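Local coordinates for protein putative RnfG subunit of electron transport complex (Thermotoga maritima, PDB 3DCZ) that probably serves as the FMN-carrying subunit of a membrane-bound complex that couples electron transfer to ion translocation across the membrane, at residues V98-C103 with V116-Y121; G67-P72 with Y85-Y90; A23-I28 with E46-V51; Q138-P143 with I174-D179. All blocks are in the same frame, centred on the assembly; numbering follows the deposited sequence.

Contact 1. Residues V98-C103 with V116-Y121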
loop_
_atom_site.group_PDB
_atom_site.type_symbol
_atom_site.label_atom_id
_atom_site.label_comp_id
_atom_site.label_asym_id
_atom_site.label_seq_id
_atom_site.Cartn_x
_atom_site.Cartn_y
_atom_site.Cartn_z
ATOM N N VAL A 98 14.516 -3.856 1.102
ATOM C CA VAL A 98 13.086 -3.715 1.462
ATOM C C VAL A 98 12.259 -3.109 0.332
ATOM O O VAL A 98 12.657 -2.135 -0.305
ATOM C CB VAL A 98 12.862 -2.857 2.745
ATOM C CG1 VAL A 98 11.369 -2.719 3.069
ATOM C CG2 VAL A 98 13.623 -3.453 3.945
ATOM N N THR A 99 11.079 -3.687 0.110
ATOM C CA THR A 99 10.080 -3.151 -0.773
ATOM C C THR A 99 8.726 -3.111 -0.042
ATOM O O THR A 99 8.361 -4.071 0.650
ATOM C CB THR A 99 9.897 -4.026 -2.040
ATOM O OG1 THR A 99 11.131 -4.039 -2.766
ATOM C CG2 THR A 99 8.799 -3.480 -2.951
ATOM N N VAL A 100 7.973 -2.039 -0.243
ATOM C CA VAL A 100 6.631 -1.937 0.325
ATOM C C VAL A 100 5.607 -2.212 -0.812
ATOM O O VAL A 100 5.650 -1.515 -1.840
ATOM C CB VAL A 100 6.326 -0.511 0.859
ATOM C CG1 VAL A 100 4.920 -0.489 1.500
ATOM C CG2 VAL A 100 7.387 -0.056 1.863
ATOM N N VAL A 101 4.712 -3.190 -0.618
ATOM C CA VAL A 101 3.657 -3.538 -1.597
ATOM C C VAL A 101 2.365 -2.968 -1.019
ATOM O O VAL A 101 2.139 -3.032 0.195
ATOM C CB VAL A 101 3.534 -5.093 -1.778
ATOM C CG1 VAL A 101 2.404 -5.422 -2.742
ATOM C CG2 VAL A 101 4.918 -5.656 -2.255
ATOM N N ALA A 102 1.541 -2.372 -1.847
ATOM C CA ALA A 102 0.296 -1.773 -1.380
ATOM C C ALA A 102 -0.787 -1.889 -2.422
ATOM O O ALA A 102 -0.499 -1.910 -3.607
ATOM C CB ALA A 102 0.497 -0.318 -0.970
ATOM N N CYS A 103 -2.024 -1.944 -1.951
ATOM C CA CYS A 103 -3.207 -2.016 -2.788
ATOM C C CYS A 103 -4.065 -0.779 -2.503
ATOM O O CYS A 103 -4.407 -0.474 -1.357
ATOM C CB CYS A 103 -4.052 -3.274 -2.473
ATOM S SG CYS A 103 -5.647 -3.256 -3.341
ATOM N N VAL A 116 -1.341 -3.076 2.959
ATOM C CA VAL A 116 0.089 -2.869 2.798
ATOM C C VAL A 116 0.814 -4.101 3.296
ATOM O O VAL A 116 0.393 -4.698 4.304
ATOM C CB VAL A 116 0.569 -1.672 3.695
ATOM C CG1 VAL A 116 2.051 -1.447 3.555
ATOM C CG2 VAL A 116 -0.233 -0.424 3.401
ATOM N N ARG A 117 1.915 -4.460 2.633
ATOM C CA ARG A 117 2.809 -5.517 3.125
ATOM C C ARG A 117 4.232 -5.082 2.840
ATOM O O ARG A 117 4.576 -4.860 1.684
ATOM C CB ARG A 117 2.522 -6.842 2.416
ATOM C CG ARG A 117 3.518 -7.959 2.739
ATOM C CD ARG A 117 3.223 -8.607 4.071
ATOM N NE ARG A 117 2.545 -9.897 3.891
ATOM C CZ ARG A 117 1.689 -10.441 4.751
ATOM N NH1 ARG A 117 1.334 -9.812 5.874
ATOM N NH2 ARG A 117 1.147 -11.623 4.455
ATOM N N VAL A 118 5.046 -4.999 3.878
ATOM C CA VAL A 118 6.439 -4.621 3.747
ATOM C C VAL A 118 7.200 -5.921 3.614
ATOM O O VAL A 118 7.063 -6.816 4.471
ATOM C CB VAL A 118 6.903 -3.801 5.005
ATOM C CG1 VAL A 118 8.322 -3.352 4.821
ATOM C CG2 VAL A 118 5.994 -2.592 5.219
ATOM N N ILE A 119 7.987 -6.060 2.545
ATOM C CA ILE A 119 8.817 -7.259 2.339
ATOM C C ILE A 119 10.263 -6.901 2.642
ATOM O O ILE A 119 10.843 -6.009 2.054
ATOM C CB ILE A 119 8.764 -7.820 0.896
ATOM C CG1 ILE A 119 7.337 -8.093 0.429
ATOM C CG2 ILE A 119 9.517 -9.127 0.831
ATOM C CD1 ILE A 119 7.251 -8.255 -1.066
ATOM N N ASP A 120 10.843 -7.587 3.615
ATOM C CA ASP A 120 12.232 -7.361 3.946
ATOM C C ASP A 120 13.022 -8.535 3.439
ATOM O O ASP A 120 12.965 -9.620 4.011
ATOM C CB ASP A 120 12.388 -7.223 5.454
ATOM C CG ASP A 120 13.821 -7.041 5.872
ATOM O OD1 ASP A 120 14.732 -7.162 5.013
ATOM O OD2 ASP A 120 14.038 -6.790 7.077
ATOM N N TYR A 121 13.737 -8.309 2.344
ATOM C CA TYR A 121 14.478 -9.379 1.689
ATOM C C TYR A 121 15.826 -9.636 2.382
ATOM O O TYR A 121 16.433 -10.697 2.182
ATOM C CB TYR A 121 14.687 -9.036 0.217
ATOM C CG TYR A 121 13.457 -9.253 -0.644
ATOM C CD1 TYR A 121 13.103 -10.529 -1.029
ATOM C CD2 TYR A 121 12.685 -8.192 -1.078
ATOM C CE1 TYR A 121 12.001 -10.769 -1.831
ATOM C CE2 TYR A 121 11.551 -8.408 -1.888
ATOM C CZ TYR A 121 11.224 -9.715 -2.260
ATOM O OH TYR A 121 10.132 -9.993 -3.074
#
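V98 and V118 meet methyl to methyl, CG1 to CG1, at 3.6 Å, although V98 is paired directly with D120 and V118 with V100. The contact is diagonal because V98 has CG1 anti to its backbone N (chi1 179°). That methyl also comes near the I119 carbonyl oxygen, while V98 CG2 faces D120 OD1 at 4.0 Å; an alanine here would probably leave V118 CG1 without its methyl neighbour and open a gap beside the D120 carboxylate. One step along, V100 CG1 repeats the diagonal on V116 CG1 at 3.7 Å. Helix 188-206 lies against this face, with A194 on V100 and L195 on both A102 and V116. On the other face V101 CG2 touches I119 CD1, also at 3.7 Å, and A27 of helix 22-31 packs against both.

The two strands form a beta hairpin at one end of a five-stranded antiparallel sheet, 110-120 being an outermost strand within the chain. Its hydrogen-bonded pairs are T99 with I119 and V101 with R117, each joined by two backbone bonds. I119 N gives T99 O a 2.8 Å bond that is nearly straight (170°), whereas T99 N reaches I119 O at 3.0 Å. In the V101-R117 pair both donors tilt somewhat from the carbonyl planes. In the flanking non-hydrogen-bonded pairs, V98 CA approaches I119 O and V116 CA approaches V101 O in CA-H...O contacts, each 3.3 Å long. D120 OD1 finds its main polar partner beyond the strand, in the backbone N of Q123.

Contact 2. Residues G67-P72 with Y85-Y90. With ACT (acetate ion), chain D.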
loop_
_atom_site.group_PDB
_atom_site.type_symbol
_atom_site.label_atom_id
_atom_site.label_comp_id
_atom_site.label_asym_id
_atom_site.label_seq_id
_atom_site.Cartn_x
_atom_site.Cartn_y
_atom_site.Cartn_z
ATOM N N GLY A 67 11.895 8.989 -3.028
ATOM C CA GLY A 67 11.784 7.543 -3.130
ATOM C C GLY A 67 11.469 7.121 -4.554
ATOM O O GLY A 67 11.560 7.925 -5.488
ATOM N N VAL A 68 11.084 5.856 -4.677
ATOM C CA VAL A 68 10.909 5.227 -5.984
ATOM C C VAL A 68 9.620 4.399 -5.990
ATOM O O VAL A 68 9.338 3.665 -5.057
ATOM C CB VAL A 68 12.115 4.289 -6.311
ATOM C CG1 VAL A 68 11.925 3.675 -7.728
ATOM C CG2 VAL A 68 13.446 5.014 -6.221
ATOM N N VAL A 69 8.842 4.559 -7.055
ATOM C CA VAL A 69 7.672 3.732 -7.307
ATOM C C VAL A 69 8.017 2.658 -8.325
ATOM O O VAL A 69 8.638 2.931 -9.358
ATOM C CB VAL A 69 6.494 4.596 -7.781
ATOM C CG1 VAL A 69 5.315 3.719 -8.222
ATOM C CG2 VAL A 69 6.083 5.599 -6.646
ATOM N N LEU A 70 7.677 1.432 -7.944
ATOM C CA LEU A 70 8.062 0.229 -8.656
ATOM C C LEU A 70 6.863 -0.450 -9.267
ATOM O O LEU A 70 5.808 -0.558 -8.641
ATOM C CB LEU A 70 8.747 -0.700 -7.678
ATOM C CG LEU A 70 9.970 -0.138 -6.972
ATOM C CD1 LEU A 70 10.395 -1.036 -5.796
ATOM C CD2 LEU A 70 11.129 -0.040 -7.959
ATOM N N GLY A 71 7.026 -0.925 -10.491
ATOM C CA GLY A 71 5.935 -1.615 -11.188
ATOM C C GLY A 71 6.323 -3.049 -11.494
ATOM O O GLY A 71 7.309 -3.569 -10.980
ATOM N N PRO A 72 5.542 -3.713 -12.346
ATOM C CA PRO A 72 4.379 -3.196 -13.028
ATOM C C PRO A 72 3.260 -2.719 -12.139
ATOM O O PRO A 72 3.146 -3.124 -10.984
ATOM C CB PRO A 72 3.856 -4.439 -13.800
ATOM C CG PRO A 72 4.970 -5.332 -13.905
ATOM C CD PRO A 72 5.824 -5.117 -12.704
ATOM N N TYR A 85 -5.617 -1.461 -7.576
ATOM C CA TYR A 85 -4.288 -1.280 -8.146
ATOM C C TYR A 85 -3.297 -1.752 -7.117
ATOM O O TYR A 85 -3.418 -1.366 -5.941
ATOM C CB TYR A 85 -4.071 0.208 -8.469
ATOM C CG TYR A 85 -5.027 0.647 -9.534
ATOM C CD1 TYR A 85 -4.694 0.453 -10.888
ATOM C CD2 TYR A 85 -6.281 1.114 -9.227
ATOM C CE1 TYR A 85 -5.591 0.749 -11.884
ATOM C CE2 TYR A 85 -7.175 1.444 -10.232
ATOM C CZ TYR A 85 -6.822 1.253 -11.563
ATOM O OH TYR A 85 -7.708 1.533 -12.571
ATOM N N VAL A 86 -2.335 -2.572 -7.519
ATOM C CA VAL A 86 -1.251 -2.971 -6.634
ATOM C C VAL A 86 0.038 -2.471 -7.242
ATOM O O VAL A 86 0.321 -2.649 -8.416
ATOM C CB VAL A 86 -1.222 -4.511 -6.390
ATOM C CG1 VAL A 86 0.010 -4.885 -5.574
ATOM C CG2 VAL A 86 -2.536 -4.968 -5.718
ATOM N N LEU A 87 0.809 -1.805 -6.400
ATOM C CA LEU A 87 2.164 -1.446 -6.811
ATOM C C LEU A 87 3.117 -1.548 -5.643
ATOM O O LEU A 87 2.734 -1.973 -4.554
ATOM C CB LEU A 87 2.180 -0.073 -7.510
ATOM C CG LEU A 87 1.813 1.181 -6.710
ATOM C CD1 LEU A 87 1.883 2.415 -7.606
ATOM C CD2 LEU A 87 0.394 1.066 -6.115
ATOM N N SER A 88 4.384 -1.236 -5.910
ATOM C CA SER A 88 5.421 -1.351 -4.914
ATOM C C SER A 88 6.156 -0.005 -4.798
ATOM O O SER A 88 6.087 0.864 -5.678
ATOM C CB SER A 88 6.373 -2.465 -5.360
ATOM O OG SER A 88 5.737 -3.732 -5.170
ATOM N N GLY A 89 6.920 0.132 -3.727
ATOM C CA GLY A 89 7.670 1.329 -3.525
ATOM C C GLY A 89 8.832 1.183 -2.581
ATOM O O GLY A 89 8.949 0.194 -1.833
ATOM N N TYR A 90 9.696 2.174 -2.662
ATOM C CA TYR A 90 10.920 2.251 -1.891
ATOM C C TYR A 90 11.121 3.676 -1.363
ATOM O O TYR A 90 10.846 4.637 -2.061
ATOM C CB TYR A 90 12.117 1.932 -2.799
ATOM C CG TYR A 90 13.469 2.218 -2.174
ATOM C CD1 TYR A 90 14.084 1.313 -1.306
ATOM C CD2 TYR A 90 14.112 3.437 -2.413
ATOM C CE1 TYR A 90 15.311 1.623 -0.739
ATOM C CE2 TYR A 90 15.328 3.732 -1.855
ATOM C CZ TYR A 90 15.914 2.838 -1.018
ATOM O OH TYR A 90 17.139 3.227 -0.482
HETATM C C ACT D . -10.012 4.097 -12.389
HETATM O O ACT D . -9.864 2.934 -11.978
HETATM O OXT ACT D . -11.205 4.421 -12.588
HETATM C CH3 ACT D . -8.875 5.039 -12.593
#
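V68 with Y90 and L70 with S88 are the hydrogen-bonded pairs of two antiparallel strands whose axes come within 4.4 Å, their directions 156° apart. In the first pair V68 N binds Y90 O at 2.9 Å, and Y90 N returns a bond to V68 O. In the second, L70 N sits above the S88 carbonyl plane in a 2.8 Å bond to its oxygen, while the return from S88 N to L70 O is longer, 3.2 Å. V69 stands across from G89, whose CA comes close to V68 O. Beyond L70 the chain turns a corner at G71, and a cis peptide bond leads into P72.

L70 and S88 touch CB to CB at 3.8 Å, on the face where V68 CG2 approaches Y90 CD2 at 4.2 Å. On the opposite face V69 CG1, anti to its backbone N (chi1 173°), meets L87 CD1 at 3.7 Å, a contact made by one of two L87 conformers and doubtful for the other. Helix 188-206 lies over this side, L197 and Y201 against V69 and M198 against L87. At the far end the Y85 hydroxyl gives a 2.6 Å hydrogen bond to an oxygen of acetate, probably from the crystallisation liquor, at the ring edge and near its plane. A phenylalanine in its place would probably leave the acetate oxygen without this hydroxyl, though N83 ND2 also binds the ion. The two strands make the hairpin 67-77/83-90, inside a five-stranded antiparallel meander whose order follows the chain.

Contact 3. Residues A23-I28 with E46-V51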
loop_
_atom_site.group_PDB
_atom_site.type_symbol
_atom_site.label_atom_id
_atom_site.label_comp_id
_atom_site.label_asym_id
_atom_site.label_seq_id
_atom_site.Cartn_x
_atom_site.Cartn_y
_atom_site.Cartn_z
ATOM N N ALA A 23 7.648 -14.588 -2.203
ATOM C CA ALA A 23 7.411 -13.412 -1.336
ATOM C C ALA A 23 6.570 -12.340 -2.030
ATOM O O ALA A 23 5.612 -11.795 -1.469
ATOM C CB ALA A 23 8.720 -12.798 -0.874
ATOM N N LYS A 24 6.933 -12.011 -3.260
ATOM C CA LYS A 24 6.200 -10.967 -3.988
ATOM C C LYS A 24 4.739 -11.371 -4.224
ATOM O O LYS A 24 3.804 -10.610 -3.939
ATOM C CB LYS A 24 6.887 -10.652 -5.318
ATOM C CG LYS A 24 6.220 -9.532 -6.070
ATOM C CD LYS A 24 6.971 -9.137 -7.330
ATOM C CE LYS A 24 6.174 -8.116 -8.117
ATOM N NZ LYS A 24 6.941 -7.676 -9.342
ATOM N N LEU A 25 4.543 -12.577 -4.765
ATOM C CA LEU A 25 3.203 -13.070 -5.027
ATOM C C LEU A 25 2.390 -13.163 -3.737
ATOM O O LEU A 25 1.208 -12.804 -3.703
ATOM C CB LEU A 25 3.251 -14.420 -5.768
ATOM C CG LEU A 25 1.909 -14.978 -6.196
ATOM C CD1 LEU A 25 1.173 -14.014 -7.126
ATOM C CD2 LEU A 25 2.136 -16.341 -6.910
ATOM N N SER A 26 3.022 -13.612 -2.664
ATOM C CA SER A 26 2.361 -13.691 -1.362
ATOM C C SER A 26 1.892 -12.299 -0.903
ATOM O O SER A 26 0.770 -12.122 -0.409
ATOM C CB SER A 26 3.322 -14.289 -0.336
ATOM O OG SER A 26 2.800 -14.188 0.973
ATOM N N ALA A 27 2.759 -11.298 -1.065
ATOM C CA ALA A 27 2.430 -9.913 -0.715
ATOM C C ALA A 27 1.278 -9.361 -1.528
ATOM O O ALA A 27 0.407 -8.660 -0.996
ATOM C CB ALA A 27 3.670 -8.980 -0.829
ATOM N N ILE A 28 1.284 -9.627 -2.839
ATOM C CA ILE A 28 0.224 -9.111 -3.691
ATOM C C ILE A 28 -1.105 -9.759 -3.292
ATOM O O ILE A 28 -2.135 -9.083 -3.208
ATOM C CB ILE A 28 0.554 -9.376 -5.154
ATOM C CG1 ILE A 28 1.777 -8.552 -5.526
ATOM C CG2 ILE A 28 -0.673 -9.058 -6.085
ATOM C CD1 ILE A 28 2.342 -8.856 -6.960
ATOM N N GLU A 46 -6.940 -16.243 -9.744
ATOM C CA GLU A 46 -7.042 -15.116 -10.651
ATOM C C GLU A 46 -5.908 -14.131 -10.369
ATOM O O GLU A 46 -5.305 -13.589 -11.277
ATOM C CB GLU A 46 -8.399 -14.425 -10.558
ATOM C CG GLU A 46 -8.589 -13.246 -11.537
ATOM C CD GLU A 46 -9.962 -12.556 -11.441
ATOM O OE1 GLU A 46 -10.953 -13.233 -11.088
ATOM O OE2 GLU A 46 -10.061 -11.330 -11.737
ATOM N N ILE A 47 -5.619 -13.883 -9.103
ATOM C CA ILE A 47 -4.506 -12.989 -8.787
ATOM C C ILE A 47 -3.199 -13.515 -9.402
ATOM O O ILE A 47 -2.477 -12.760 -10.051
ATOM C CB ILE A 47 -4.320 -12.791 -7.267
ATOM C CG1 ILE A 47 -5.543 -12.076 -6.645
ATOM C CG2 ILE A 47 -3.019 -12.056 -6.994
ATOM C CD1 ILE A 47 -5.537 -12.075 -5.106
ATOM N N GLU A 48 -2.909 -14.805 -9.205
ATOM C CA GLU A 48 -1.723 -15.450 -9.773
ATOM C C GLU A 48 -1.666 -15.268 -11.289
ATOM O O GLU A 48 -0.617 -14.893 -11.829
ATOM C CB GLU A 48 -1.714 -16.955 -9.457
ATOM C CG GLU A 48 -1.492 -17.319 -8.007
ATOM C CD GLU A 48 -2.012 -18.723 -7.645
ATOM O OE1 GLU A 48 -2.386 -19.508 -8.560
ATOM O OE2 GLU A 48 -2.058 -19.043 -6.437
ATOM N N GLU A 49 -2.793 -15.500 -11.956
ATOM C CA GLU A 49 -2.841 -15.413 -13.411
ATOM C C GLU A 49 -2.569 -13.987 -13.889
ATOM O O GLU A 49 -1.797 -13.775 -14.838
ATOM C CB GLU A 49 -4.178 -15.930 -13.933
ATOM C CG GLU A 49 -4.293 -17.455 -13.804
ATOM C CD GLU A 49 -5.687 -17.989 -14.077
ATOM O OE1 GLU A 49 -6.599 -17.189 -14.379
ATOM O OE2 GLU A 49 -5.867 -19.220 -13.987
ATOM N N ILE A 50 -3.181 -13.014 -13.221
ATOM C CA ILE A 50 -2.994 -11.611 -13.586
ATOM C C ILE A 50 -1.546 -11.175 -13.364
ATOM O O ILE A 50 -0.930 -10.492 -14.186
ATOM C CB ILE A 50 -4.007 -10.697 -12.848
ATOM C CG1 ILE A 50 -5.427 -10.896 -13.405
ATOM C CG2 ILE A 50 -3.581 -9.219 -12.924
ATOM C CD1 ILE A 50 -6.467 -10.235 -12.517
ATOM N N VAL A 51 -0.978 -11.548 -12.233
ATOM C CA VAL A 51 0.403 -11.191 -11.964
ATOM C C VAL A 51 1.346 -11.811 -13.007
ATOM O O VAL A 51 2.238 -11.117 -13.541
ATOM C CB VAL A 51 0.809 -11.632 -10.534
ATOM C CG1 VAL A 51 2.287 -11.502 -10.358
ATOM C CG2 VAL A 51 0.032 -10.794 -9.478
#
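L25 and I28 face I47, E48 and V51 across two helix segments whose axes come no nearer than 10.5 Å and run 125° apart, a wide, steeply crossed packing bridged by side chains alone. V51 CG2 is the busiest atom. I28 and V51 reach for each other tip to tip, so that this methyl meets both I28 CG2 and I28 CD1, each at 3.9 Å. L25 comes to the same methyl from beside I28, its CD1 4.1 Å away. I28 CG2, the branch anti to the backbone N (chi1 -66°, which places CG1), also meets I47 CG2 at 3.9 Å, the two side chains sliding past each other in opposite directions.

These are the first two helices of the modelled chain, 22-31 and 44-54, and they pack beside the five-stranded antiparallel sheet. Y74 of strand 67-77 touches both I28 and V51 and so closes the apolar cluster from the sheet side; F76 also packs on I28. Loop residues add to the cluster, I56 against V51 and L32 against I47.

The remaining contact is mixed in character. L25 CD2 rests on the aliphatic part of E48, 3.9 Å from CG, the two side chains crossing at about a right angle. E48 is extended beyond CG, and its OE2 forms a salt bridge with K29, one turn beyond L25 on the first helix. Its CG thus packs on the leucine while its charge is paired on that same helix.

Contact 4. Residues Q138-P143 with I174-D179. With EDO (1,2-ethanediol), chain E.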
loop_
_atom_site.group_PDB
_atom_site.type_symbol
_atom_site.label_atom_id
_atom_site.label_comp_id
_atom_site.label_asym_id
_atom_site.label_seq_id
_atom_site.Cartn_x
_atom_site.Cartn_y
_atom_site.Cartn_z
ATOM N N GLN A 138 2.114 -3.770 11.116
ATOM C CA GLN A 138 1.804 -3.295 9.772
ATOM C C GLN A 138 0.319 -2.941 9.598
ATOM O O GLN A 138 -0.037 -2.120 8.743
ATOM C CB GLN A 138 2.267 -4.288 8.698
ATOM C CG GLN A 138 3.806 -4.306 8.547
ATOM C CD GLN A 138 4.315 -5.364 7.579
ATOM O OE1 GLN A 138 3.793 -5.537 6.485
ATOM N NE2 GLN A 138 5.365 -6.072 7.993
ATOM N N ARG A 139 -0.562 -3.544 10.402
ATOM C CA ARG A 139 -1.998 -3.248 10.302
ATOM C C ARG A 139 -2.316 -1.840 10.798
ATOM O O ARG A 139 -3.386 -1.355 10.575
ATOM C CB ARG A 139 -2.859 -4.291 11.048
ATOM C CG ARG A 139 -2.910 -5.619 10.355
ATOM C CD ARG A 139 -3.744 -6.698 11.081
ATOM N NE ARG A 139 -3.407 -7.990 10.492
ATOM C CZ ARG A 139 -3.821 -8.406 9.293
ATOM N NH1 ARG A 139 -4.683 -7.710 8.590
ATOM N NH2 ARG A 139 -3.391 -9.550 8.814
ATOM N N ARG A 140 -1.367 -1.194 11.472
ATOM C CA ARG A 140 -1.547 0.206 11.866
ATOM C C ARG A 140 -1.608 1.124 10.636
ATOM O O ARG A 140 -2.099 2.253 10.746
ATOM C CB ARG A 140 -0.415 0.676 12.798
ATOM C CG ARG A 140 -0.324 -0.057 14.136
ATOM C CD ARG A 140 -1.552 0.199 14.959
ATOM N NE ARG A 140 -1.472 -0.342 16.325
ATOM C CZ ARG A 140 -0.950 0.286 17.379
ATOM N NH1 ARG A 140 -0.401 1.482 17.280
ATOM N NH2 ARG A 140 -0.970 -0.314 18.559
ATOM N N PHE A 141 -1.141 0.618 9.493
ATOM C CA PHE A 141 -0.997 1.432 8.269
ATOM C C PHE A 141 -2.218 1.373 7.326
ATOM O O PHE A 141 -2.256 2.081 6.318
ATOM C CB PHE A 141 0.240 0.991 7.480
ATOM C CG PHE A 141 1.542 1.316 8.136
ATOM C CD1 PHE A 141 1.986 0.568 9.218
ATOM C CD2 PHE A 141 2.326 2.351 7.692
ATOM C CE1 PHE A 141 3.210 0.840 9.828
ATOM C CE2 PHE A 141 3.534 2.632 8.302
ATOM C CZ PHE A 141 3.970 1.881 9.354
ATOM N N PHE A 142 -3.194 0.512 7.598
ATOM C CA PHE A 142 -4.339 0.365 6.697
ATOM C C PHE A 142 -5.572 -0.170 7.396
ATOM O O PHE A 142 -5.462 -0.782 8.456
ATOM C CB PHE A 142 -3.981 -0.583 5.565
ATOM C CG PHE A 142 -3.612 -1.953 6.033
ATOM C CD1 PHE A 142 -4.565 -2.942 6.191
ATOM C CD2 PHE A 142 -2.294 -2.277 6.239
ATOM C CE1 PHE A 142 -4.177 -4.226 6.571
ATOM C CE2 PHE A 142 -1.924 -3.537 6.622
ATOM C CZ PHE A 142 -2.863 -4.513 6.777
ATOM N N PRO A 143 -6.750 0.053 6.811
ATOM C CA PRO A 143 -7.032 0.815 5.607
ATOM C C PRO A 143 -7.034 2.327 5.930
ATOM O O PRO A 143 -7.167 2.717 7.107
ATOM C CB PRO A 143 -8.418 0.321 5.206
ATOM C CG PRO A 143 -9.073 -0.016 6.481
ATOM C CD PRO A 143 -7.992 -0.449 7.422
ATOM N N ILE A 174 -3.322 9.304 9.649
ATOM C CA ILE A 174 -2.288 9.260 10.652
ATOM C C ILE A 174 -2.085 7.801 11.078
ATOM O O ILE A 174 -3.048 7.119 11.463
ATOM C CB ILE A 174 -2.703 10.141 11.876
ATOM C CG1 ILE A 174 -2.797 11.609 11.467
ATOM C CG2 ILE A 174 -1.716 9.947 13.024
ATOM C CD1 ILE A 174 -3.431 12.520 12.542
ATOM N N VAL A 175 -0.841 7.342 11.000
ATOM C CA VAL A 175 -0.445 5.989 11.354
ATOM C C VAL A 175 0.117 6.025 12.759
ATOM O O VAL A 175 1.171 6.641 12.991
ATOM C CB VAL A 175 0.600 5.462 10.358
ATOM C CG1 VAL A 175 1.147 4.062 10.807
ATOM C CG2 VAL A 175 -0.022 5.448 8.919
ATOM N N LYS A 176 -0.570 5.345 13.683
ATOM C CA LYS A 176 -0.170 5.366 15.071
ATOM C C LYS A 176 0.847 4.263 15.286
ATOM O O LYS A 176 0.510 3.090 15.160
ATOM C CB LYS A 176 -1.371 5.183 15.990
ATOM C CG LYS A 176 -0.988 5.362 17.442
ATOM C CD LYS A 176 -2.199 5.356 18.326
ATOM C CE LYS A 176 -1.812 5.688 19.759
ATOM N NZ LYS A 176 -2.990 5.560 20.637
ATOM N N VAL A 177 2.077 4.648 15.583
ATOM C CA VAL A 177 3.138 3.674 15.874
ATOM C C VAL A 177 3.942 4.017 17.130
ATOM O O VAL A 177 4.760 3.206 17.571
ATOM C CB VAL A 177 4.102 3.475 14.657
ATOM C CG1 VAL A 177 3.447 2.626 13.568
ATOM C CG2 VAL A 177 4.600 4.810 14.097
ATOM N N SER A 178 3.674 5.187 17.727
ATOM C CA SER A 178 4.478 5.696 18.835
ATOM C C SER A 178 4.461 4.775 20.055
ATOM O O SER A 178 5.380 4.822 20.876
ATOM C CB SER A 178 3.989 7.093 19.232
ATOM O OG SER A 178 2.665 7.034 19.726
ATOM N N ASP A 179 3.426 3.953 20.172
ATOM C CA ASP A 179 3.292 3.013 21.290
ATOM C C ASP A 179 3.954 1.642 21.037
ATOM O O ASP A 179 4.061 0.824 21.957
ATOM C CB ASP A 179 1.813 2.842 21.674
ATOM C CG ASP A 179 0.944 2.427 20.508
ATOM O OD1 ASP A 179 1.245 2.826 19.362
ATOM O OD2 ASP A 179 -0.049 1.712 20.745
HETATM C C1 EDO E . -6.727 -9.078 5.804
HETATM O O1 EDO E . -5.879 -7.961 5.971
HETATM C C2 EDO E . -5.908 -10.334 5.623
HETATM O O2 EDO E . -5.303 -10.752 6.850
HETATM O O HOH W 1 -2.865 3.713 12.880
#
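The ring of F141 carries V175 CG1 over the centre of one face, 3.6 Å from the centroid and only 5° off the ring normal, a CH-pi contact. V177 CG1 approaches the same ring obliquely near CE1. The guanidinium of R140 is met at its edge, where K176 O and the D179 carboxylate both lie near its plane. R140 and D179 come tip to tip, the two flat groups nearly coplanar. NH1 binds the syn lone pair of OD1 at 3.0 Å, and NH2 reaches OD2 at 3.1 Å, from the syn side but somewhat out of the carboxylate plane. This is an end-on, two-nitrogen salt bridge. NH1 has a second acceptor in K176 O at 2.8 Å, although it stands 56° out of that carbonyl plane. The R140 side chain, bent at chi2 (-64°), curls round this oxygen, with CB, CG and CD all near it.

Both segments belong to the FMN-binding domain of the RnfG family. V175 sits in a short two-stranded parallel sheet with strand 154-155, and P188, V191 and V192 of helix 188-206 pack on F141. D179 stands just before residues 181-186, which are not modelled and include T185, predicted to bear the FMN phosphoryl group.

A water ties the backbones together, donating to R140 O at 2.7 Å and accepting from K176 N at 2.9 Å. K176 is extended, and its NZ, bonded to G164 O, stands 5.9 Å from R140 NH1. R139 NH1 and NH2 bond O1 and O2 of a 1,2-ethanediol molecule, probably from the crystallisation liquor.

Overall arrangement
Contacts 1 and 2 are successive hairpins of one antiparallel sheet, joined where strands 83-90 and 98-107 lie side by side: V100 O meets G89 N and A102 N meets L87 O. Both rely on backbone bonds flanked by apolar side chains. Contact 2 is buried, contact 1 at the sheet edge only partly. Contact 3 is buried but purely a side-chain affair; its A27 packs on V101, R117 and I119 of contact 1. Contact 4, partly buried, is the most polar, with a salt bridge and a water. It hangs on the sheet through Q138 OE1, bonded to V118 N. Contacts 3 and 4 lie on opposite sides of the chain's centre, their centres about 24 Å apart.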